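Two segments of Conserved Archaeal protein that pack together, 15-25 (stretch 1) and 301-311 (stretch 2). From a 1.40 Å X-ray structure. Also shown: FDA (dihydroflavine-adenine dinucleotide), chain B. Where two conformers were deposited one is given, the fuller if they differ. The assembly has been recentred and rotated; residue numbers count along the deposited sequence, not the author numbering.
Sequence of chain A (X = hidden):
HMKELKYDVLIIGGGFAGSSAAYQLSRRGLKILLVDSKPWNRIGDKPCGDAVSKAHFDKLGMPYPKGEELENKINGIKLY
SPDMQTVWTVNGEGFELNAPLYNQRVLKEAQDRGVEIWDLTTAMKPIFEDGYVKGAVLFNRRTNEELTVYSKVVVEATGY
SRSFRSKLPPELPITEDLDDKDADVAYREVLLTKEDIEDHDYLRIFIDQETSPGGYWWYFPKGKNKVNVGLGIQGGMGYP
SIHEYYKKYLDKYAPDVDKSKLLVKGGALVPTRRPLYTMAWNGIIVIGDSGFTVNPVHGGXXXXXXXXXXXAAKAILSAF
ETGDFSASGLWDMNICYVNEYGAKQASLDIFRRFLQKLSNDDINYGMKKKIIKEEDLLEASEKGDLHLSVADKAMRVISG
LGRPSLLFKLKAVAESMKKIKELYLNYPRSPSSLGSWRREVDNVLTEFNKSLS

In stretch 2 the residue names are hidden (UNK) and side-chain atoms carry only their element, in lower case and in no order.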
ATOM      1  N   GLY A  15      -7.181  10.608   0.977  1.00 11.98           N
ATOM      2  CA  GLY A  15      -6.305   9.893   1.899  1.00 12.93           C
ATOM      3  C   GLY A  15      -4.855  10.227   1.612  1.00 11.55           C
ATOM      4  O   GLY A  15      -4.574  11.248   0.996  1.00 12.94           O
ATOM      5  N   PHE A  16      -3.923   9.386   2.041  1.00 13.58           N
ATOM      6  CA  PHE A  16      -2.517   9.714   1.806  1.00 14.47           C
ATOM      7  C   PHE A  16      -2.210   9.859   0.323  1.00 15.05           C
ATOM      8  O   PHE A  16      -1.397  10.697  -0.064  1.00 14.24           O
ATOM      9  CB  PHE A  16      -1.586   8.672   2.430  1.00 15.11           C
ATOM     10  CG  PHE A  16      -1.083   9.043   3.798  1.00 14.16           C
ATOM     11  CD1 PHE A  16      -1.968   9.409   4.807  1.00 16.74           C
ATOM     12  CD2 PHE A  16       0.270   9.007   4.083  1.00 16.81           C
ATOM     13  CE1 PHE A  16      -1.501   9.731   6.073  1.00 15.81           C
ATOM     14  CE2 PHE A  16       0.741   9.337   5.346  1.00 19.60           C
ATOM     15  CZ  PHE A  16      -0.147   9.690   6.348  1.00 16.88           C
ATOM     16  N   ALA A  17      -2.865   9.063  -0.523  1.00 12.35           N
ATOM     17  CA  ALA A  17      -2.584   9.164  -1.950  1.00 11.98           C
ATOM     18  C   ALA A  17      -3.096  10.480  -2.530  1.00 13.26           C
ATOM     19  O   ALA A  17      -2.328  11.272  -3.073  1.00 12.09           O
ATOM     20  CB  ALA A  17      -3.170   7.971  -2.697  1.00 12.35           C
ATOM     21  N   GLY A  18      -4.394  10.740  -2.391  1.00 10.24           N
ATOM     22  CA  GLY A  18      -4.973  11.948  -2.957  1.00 11.97           C
ATOM     23  C   GLY A  18      -4.406  13.224  -2.370  1.00 12.47           C
ATOM     24  O   GLY A  18      -4.171  14.212  -3.090  1.00 13.12           O
ATOM     25  N   SER A  19      -4.200  13.219  -1.053  1.00 11.50           N
ATOM     26  CA  SER A  19      -3.665  14.407  -0.397  1.00 11.94           C
ATOM     27  C   SER A  19      -2.234  14.692  -0.850  1.00 14.61           C
ATOM     28  O   SER A  19      -1.858  15.856  -1.000  1.00 14.13           O
ATOM     29  CB  SER A  19      -3.753  14.314   1.131  1.00 14.29           C
ATOM     30  OG  SER A  19      -2.892  13.314   1.640  1.00 15.83           O
ATOM     31  N   SER A  20      -1.442  13.649  -1.079  1.00 13.35           N
ATOM     32  CA  SER A  20      -0.083  13.809  -1.608  0.60 10.93           C
ATOM     33  C   SER A  20      -0.109  14.429  -2.995  1.00 14.79           C
ATOM     34  O   SER A  20       0.651  15.336  -3.303  1.00 15.19           O
ATOM     35  CB  SER A  20       0.654  12.469  -1.661  0.60 14.55           C
ATOM     36  OG  SER A  20       1.030  12.059  -0.366  0.60 17.87           O
ATOM     37  N   ALA A  21      -0.999  13.929  -3.844  1.00 13.84           N
ATOM     38  CA  ALA A  21      -1.137  14.495  -5.184  1.00 13.36           C
ATOM     39  C   ALA A  21      -1.510  15.979  -5.104  1.00 13.23           C
ATOM     40  O   ALA A  21      -0.923  16.813  -5.808  1.00 14.77           O
ATOM     41  CB  ALA A  21      -2.177  13.715  -5.989  1.00 15.67           C
ATOM     42  N   ALA A  22      -2.476  16.305  -4.248  1.00 11.79           N
ATOM     43  CA  ALA A  22      -2.921  17.691  -4.092  1.00 12.39           C
ATOM     44  C   ALA A  22      -1.764  18.570  -3.622  1.00 14.19           C
ATOM     45  O   ALA A  22      -1.527  19.657  -4.168  1.00 14.90           O
ATOM     46  CB  ALA A  22      -4.074  17.767  -3.102  1.00 14.49           C
ATOM     47  N   TYR A  23      -1.033  18.102  -2.610  1.00 14.92           N
ATOM     48  CA  TYR A  23       0.057  18.887  -2.060  1.00 13.94           C
ATOM     49  C   TYR A  23       1.151  19.114  -3.106  1.00 14.56           C
ATOM     50  O   TYR A  23       1.624  20.236  -3.296  1.00 16.29           O
ATOM     51  CB  TYR A  23       0.629  18.215  -0.811  1.00 15.45           C
ATOM     52  CG  TYR A  23       1.633  19.070  -0.096  1.00 16.20           C
ATOM     53  CD1 TYR A  23       1.224  20.071   0.783  1.00 18.72           C
ATOM     54  CD2 TYR A  23       2.989  18.900  -0.305  1.00 20.76           C
ATOM     55  CE1 TYR A  23       2.145  20.868   1.438  1.00 21.52           C
ATOM     56  CE2 TYR A  23       3.922  19.692   0.350  1.00 29.46           C
ATOM     57  CZ  TYR A  23       3.490  20.671   1.217  1.00 28.44           C
ATOM     58  OH  TYR A  23       4.405  21.461   1.875  1.00 32.96           O
ATOM     59  N   GLN A  24       1.520  18.053  -3.812  1.00 14.35           N
ATOM     60  CA  GLN A  24       2.582  18.129  -4.808  1.00 14.50           C
ATOM     61  C   GLN A  24       2.213  18.973  -6.033  1.00 17.10           C
ATOM     62  O   GLN A  24       3.099  19.477  -6.717  1.00 19.16           O
ATOM     63  CB  GLN A  24       3.023  16.713  -5.232  1.00 15.82           C
ATOM     64  CG  GLN A  24       3.557  15.851  -4.095  1.00 16.70           C
ATOM     65  CD  GLN A  24       4.981  16.166  -3.702  1.00 20.17           C
ATOM     66  OE1 GLN A  24       5.523  17.220  -4.040  1.00 24.54           O
ATOM     67  NE2 GLN A  24       5.602  15.249  -2.971  1.00 22.06           N
ATOM     68  N   LEU A  25       0.919  19.108  -6.316  1.00 15.49           N
ATOM     69  CA  LEU A  25       0.466  19.927  -7.449  1.00 14.93           C
ATOM     70  C   LEU A  25       0.219  21.382  -7.081  1.00 16.59           C
ATOM     71  O   LEU A  25      -0.008  22.215  -7.959  1.00 18.52           O
ATOM     72  CB  LEU A  25      -0.803  19.348  -8.067  1.00 15.29           C
ATOM     73  CG  LEU A  25      -0.608  18.108  -8.936  1.00 14.51           C
ATOM     74  CD1 LEU A  25      -1.952  17.433  -9.169  1.00 21.27           C
ATOM     75  CD2 LEU A  25       0.064  18.470 -10.243  1.00 19.55           C
ATOM     76  N   UNK A 301       1.469   0.663   2.940  1.00 10.92           N
ATOM     77  CA  UNK A 301       1.039   1.391   1.759  1.00 10.91           C
ATOM     78  C   UNK A 301       0.942   2.898   1.888  1.00 10.92           C
ATOM     79  O   UNK A 301       0.677   3.546   0.889  1.00 12.06           O
ATOM     80  N   UNK A 302       1.127   3.467   3.076  1.00 11.67           N
ATOM     81  CA  UNK A 302       1.060   4.924   3.159  1.00 10.98           C
ATOM     82  C   UNK A 302       2.260   5.591   2.489  1.00 11.52           C
ATOM     83  O   UNK A 302       2.099   6.582   1.768  1.00 12.90           O
ATOM     84  n   UNK A 302      -3.229   5.088   6.389  1.00 14.77           N
ATOM     85  c   UNK A 302      -0.824   5.843   6.417  1.00 17.25           C
ATOM     86  c   UNK A 302      -2.287   6.233   6.627  1.00 16.20           C
ATOM     87  c   UNK A 302      -0.603   5.385   4.989  1.00 16.50           C
ATOM     88  c   UNK A 302       0.868   5.375   4.602  1.00 14.93           C
ATOM     89  N   UNK A 303       3.455   5.048   2.690  1.00 11.84           N
ATOM     90  CA  UNK A 303       4.634   5.573   2.008  1.00 13.54           C
ATOM     91  C   UNK A 303       4.542   5.472   0.496  1.00 12.54           C
ATOM     92  O   UNK A 303       4.761   6.449  -0.229  1.00 13.06           O
ATOM     93  N   UNK A 304       4.180   4.295   0.008  1.00 10.64           N
ATOM     94  CA  UNK A 304       4.060   4.103  -1.425  1.00 10.53           C
ATOM     95  C   UNK A 304       2.873   4.892  -2.009  1.00 10.87           C
ATOM     96  O   UNK A 304       2.938   5.341  -3.158  1.00 12.24           O
ATOM     97  o   UNK A 304       3.016   1.972  -0.936  1.00 13.60           O
ATOM     98  c   UNK A 304       3.987   2.615  -1.752  1.00 12.01           C
ATOM     99  N   UNK A 305       1.815   5.095  -1.224  1.00 10.34           N
ATOM    100  CA  UNK A 305       0.742   6.001  -1.640  1.00 10.11           C
ATOM    101  C   UNK A 305       1.310   7.385  -1.913  1.00 11.49           C
ATOM    102  O   UNK A 305       0.988   8.000  -2.931  1.00 11.87           O
ATOM    103  c   UNK A 305      -0.330   6.095  -0.570  1.00 11.93           C
ATOM    104  N   UNK A 306       2.129   7.890  -0.991  1.00 10.71           N
ATOM    105  CA  UNK A 306       2.772   9.195  -1.194  1.00 12.39           C
ATOM    106  C   UNK A 306       3.687   9.215  -2.420  1.00 12.28           C
ATOM    107  O   UNK A 306       3.698  10.191  -3.164  1.00 13.10           O
ATOM    108  c   UNK A 306       4.420   9.351   3.125  1.00 18.08           C
ATOM    109  c   UNK A 306       3.535   9.633   0.051  1.00 15.10           C
ATOM    110  c   UNK A 306       2.616   9.875   1.251  1.00 13.97           C
ATOM    111  s   UNK A 306       3.417  10.718   2.617  1.00 21.14           S
ATOM    112  N   UNK A 307       4.441   8.139  -2.635  1.00 11.72           N
ATOM    113  CA  UNK A 307       5.257   8.047  -3.841  1.00 11.19           C
ATOM    114  C   UNK A 307       4.358   8.140  -5.074  1.00 11.74           C
ATOM    115  O   UNK A 307       4.660   8.863  -6.020  1.00 12.40           O
ATOM    116  c   UNK A 307       6.769   6.605  -5.218  1.00 13.34           C
ATOM    117  c   UNK A 307       6.071   6.742  -3.870  1.00 12.05           C
ATOM    118  c   UNK A 307       7.856   5.391  -2.618  1.00 14.08           C
ATOM    119  c   UNK A 307       7.080   6.710  -2.713  1.00 13.14           C
ATOM    120  N   UNK A 308       3.244   7.422  -5.072  1.00 11.24           N
ATOM    121  CA  UNK A 308       2.359   7.469  -6.230  1.00 12.87           C
ATOM    122  C   UNK A 308       1.771   8.873  -6.457  1.00 11.95           C
ATOM    123  O   UNK A 308       1.616   9.279  -7.598  1.00 11.68           O
ATOM    124  o   UNK A 308       0.302   6.610  -5.169  1.00 12.05           O
ATOM    125  c   UNK A 308       1.283   6.363  -6.170  1.00 12.59           C
ATOM    126  N   UNK A 309       1.493   9.619  -5.388  1.00 11.20           N
ATOM    127  CA  UNK A 309       1.020  10.986  -5.539  1.00 11.98           C
ATOM    128  C   UNK A 309       2.082  11.886  -6.139  1.00 13.95           C
ATOM    129  O   UNK A 309       1.781  12.754  -6.975  1.00 14.43           O
ATOM    130  N   UNK A 310       3.322  11.712  -5.688  1.00 13.81           N
ATOM    131  CA  UNK A 310       4.471  12.405  -6.254  1.00 13.99           C
ATOM    132  C   UNK A 310       4.593  12.127  -7.756  1.00 12.54           C
ATOM    133  O   UNK A 310       4.752  13.051  -8.551  1.00 13.38           O
ATOM    134  c   UNK A 310       8.897  13.826  -6.564  1.00 28.91           C
ATOM    135  c   UNK A 310       7.676  11.395  -6.996  1.00 19.20           C
ATOM    136  c   UNK A 310       7.056  12.326  -6.164  1.00 16.95           C
ATOM    137  c   UNK A 310       7.689  13.535  -5.948  1.00 21.39           C
ATOM    138  o   UNK A 310      10.682  13.181  -8.004  1.00 37.31           O
ATOM    139  c   UNK A 310       8.877  11.675  -7.614  1.00 24.09           C
ATOM    140  c   UNK A 310       9.481  12.893  -7.394  1.00 27.91           C
ATOM    141  c   UNK A 310       5.740  12.005  -5.486  1.00 14.73           C
ATOM    142  N   UNK A 311       4.511  10.860  -8.144  1.00 12.13           N
ATOM    143  CA  UNK A 311       4.663  10.516  -9.557  1.00 12.68           C
ATOM    144  C   UNK A 311       3.496  11.041 -10.376  1.00 13.94           C
ATOM    145  O   UNK A 311       3.673  11.457 -11.520  1.00 14.55           O
ATOM    146  c   UNK A 311       4.777   9.001  -9.737  1.00 12.24           C
ATOM    147  s   UNK A 311       6.369   8.309  -9.171  1.00 15.28           S
TER
HETATM  148  PA  FDA B 501      -7.612   5.545   1.524  1.00 11.70           P
HETATM  149  O1A FDA B 501      -8.562   4.414   1.575  1.00 12.00           O
HETATM  150  O2A FDA B 501      -6.888   5.917   2.812  1.00 12.71           O
HETATM  151  O5B FDA B 501      -8.375   6.837   1.017  1.00 11.03           O
HETATM  152  C5B FDA B 501      -9.348   6.746  -0.043  1.00 11.04           C
HETATM  153  C4B FDA B 501     -10.278   7.921   0.101  1.00 11.70           C
HETATM  154  O4B FDA B 501     -11.149   7.985  -1.046  1.00 11.74           O
HETATM  155  C3B FDA B 501     -11.184   7.885   1.337  1.00 12.68           C
HETATM  156  O3B FDA B 501     -10.967   9.026   2.165  1.00 12.98           O
HETATM  157  C2B FDA B 501     -12.604   7.778   0.751  1.00 12.65           C
HETATM  158  O2B FDA B 501     -13.570   8.467   1.528  1.00 13.64           O
HETATM  159  C1B FDA B 501     -12.425   8.418  -0.617  1.00 11.82           C
HETATM  160  N9A FDA B 501     -13.357   8.020  -1.664  1.00 11.73           N
HETATM  161  C8A FDA B 501     -13.568   6.753  -2.152  1.00 11.96           C
HETATM  162  N7A FDA B 501     -14.411   6.702  -3.158  1.00 11.86           N
HETATM  163  C5A FDA B 501     -14.769   8.028  -3.352  1.00 11.31           C
HETATM  164  C6A FDA B 501     -15.596   8.655  -4.304  1.00 11.73           C
HETATM  165  N6A FDA B 501     -16.196   8.010  -5.306  1.00 13.27           N
HETATM  166  N1A FDA B 501     -15.697   9.998  -4.254  1.00 11.89           N
HETATM  167  C2A FDA B 501     -15.065  10.656  -3.277  1.00 12.57           C
HETATM  168  N3A FDA B 501     -14.229  10.180  -2.351  1.00 12.19           N
HETATM  169  C4A FDA B 501     -14.102   8.852  -2.463  1.00 11.53           C
HETATM  170  N1  FDA B 501       0.179   1.125   5.591  1.00 10.95           N
HETATM  171  C2  FDA B 501       1.289   1.676   6.180  1.00 11.33           C
HETATM  172  O2  FDA B 501       2.068   2.380   5.545  1.00 11.95           O
HETATM  173  N3  FDA B 501       1.473   1.433   7.516  1.00 11.51           N
HETATM  174  C4  FDA B 501       0.726   0.600   8.323  1.00 11.85           C
HETATM  175  O4  FDA B 501       0.927   0.584   9.535  1.00 12.91           O
HETATM  176  C4X FDA B 501      -0.366   0.008   7.652  1.00 11.30           C
HETATM  177  N5  FDA B 501      -1.204  -0.810   8.353  1.00 11.23           N
HETATM  178  C5X FDA B 501      -2.444  -1.134   7.844  1.00 10.87           C
HETATM  179  C6  FDA B 501      -3.406  -1.726   8.651  1.00 11.82           C
HETATM  180  C7  FDA B 501      -4.688  -1.979   8.189  1.00 11.46           C
HETATM  181  C7M FDA B 501      -5.728  -2.501   9.146  1.00 12.64           C
HETATM  182  C8  FDA B 501      -5.014  -1.674   6.859  1.00 11.22           C
HETATM  183  C8M FDA B 501      -6.422  -1.872   6.348  1.00 13.20           C
HETATM  184  C9  FDA B 501      -4.044  -1.096   6.035  1.00 10.98           C
HETATM  185  C9A FDA B 501      -2.774  -0.804   6.517  1.00 10.94           C
HETATM  186  N10 FDA B 501      -1.782  -0.182   5.725  1.00 10.59           N
HETATM  187  C10 FDA B 501      -0.649   0.319   6.329  1.00 11.36           C
HETATM  188  C1' FDA B 501      -2.058   0.237   4.329  1.00 10.80           C
HETATM  189  C2' FDA B 501      -2.430   1.731   4.272  1.00 11.01           C
HETATM  190  O2' FDA B 501      -3.372   2.054   5.299  1.00 11.03           O
HETATM  191  C3' FDA B 501      -3.051   2.075   2.916  1.00 11.05           C
HETATM  192  O3' FDA B 501      -2.226   1.525   1.898  1.00 10.86           O
HETATM  193  C4' FDA B 501      -3.176   3.576   2.615  1.00 11.09           C
HETATM  194  O4' FDA B 501      -3.766   4.284   3.705  1.00 11.32           O
HETATM  195  C5' FDA B 501      -3.968   3.816   1.351  1.00 10.85           C
HETATM  196  O5' FDA B 501      -4.158   5.231   1.151  1.00 10.69           O
HETATM  197  P   FDA B 501      -5.107   5.740  -0.020  1.00 10.86           P
HETATM  198  O1P FDA B 501      -5.076   7.212   0.028  1.00 10.79           O
HETATM  199  O2P FDA B 501      -4.778   5.061  -1.341  1.00 10.79           O
HETATM  200  O3P FDA B 501      -6.559   5.185   0.358  1.00 10.86           O
HETATM  201  O   HOH W   1       4.170  12.827  -2.080  1.00 19.06           O

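Position 301 has no side-chain atoms and touches nothing on stretch 1. An ideal CB here would lie 2.1 Å from O3' of FDA, a clash, so the residue is glycine, G301, at the N-cap of the helix that follows.

Position 302 carries four carbons in a row ending in nitrogen, which is lysine. The chain of K302 runs over one face of the F16 ring: CD stands 3.8 Å from the ring centroid, almost on the normal, and CE is 3.6 Å from F16 CE1. NZ, 5.2 Å from the centroid, can add at most a weak cation-pi attraction. Its firmer partner is the cofactor, since NZ donates to FDA O4' at 2.9 Å and the backbone N to FDA O2, also at 2.9 Å. A long aliphatic chain with a polar tip suits both tasks.

Position 303 again has no side-chain atoms and makes no contact with stretch 1; it is G303.

Position 304 has one carbon and then one oxygen, and lies far from stretch 1. This is serine, S304, whose hydroxyl is hydrogen-bonded elsewhere in the structure.

At position 305 the side chain is a single carbon pointing toward stretch 1, so the residue is alanine. The CB of A305 lies 4.0 Å from A17 CB and 4.1 Å from F16 CB, a small apolar contact that lets the backbones come near, with the two CA atoms of A17 and A305 4.6 Å apart.

Position 306 shows an unbranched chain of two carbons, a sulfur and a carbon: methionine. The CG of M306 lies 3.8 Å from F16 CD2 and 3.1 Å from S20 OG, while its sulfur sits oblique to the ring. The slim, flexible chain fits beside F16.

Position 307 has four carbons, forked at the first, with one arm two carbons long. It points away from stretch 1 and is isoleucine, I307.

Position 308 has one carbon and one oxygen, hence serine. S308 OG donates to A305 O at 2.7 Å, turning its polarity back onto its own helix, and only grazes A17 CB at 4.5 Å.

Position 309 has no side-chain atoms, although a CB would point toward stretch 1. It would fall 2.7 Å from S20 CB and 2.9 Å from A21 N, both clashes. Glycine fits: G309 CA lies 4.1 Å from A21 CA.

Position 310 bears one carbon and then a six-carbon ring carrying an oxygen, the mark of tyrosine. Q24 NE2 approaches the edge of the Y310 ring, 4.0 Å from CD1.

Position 311 has one carbon and one sulfur, and is cysteine, C311, out of reach of stretch 1.

The two helices cross at -37° with axes 7.5 Å apart. A17, A21, A305 and G309 permit this closeness, while K302 and M306 pack against F16. No direct hydrogen bond joins the stretches, but a water accepts from Q24 NE2 at 3.0 Å and donates to M306 O at 2.9 Å.

Stretch 2 (301-311) GKGSAMISGYC
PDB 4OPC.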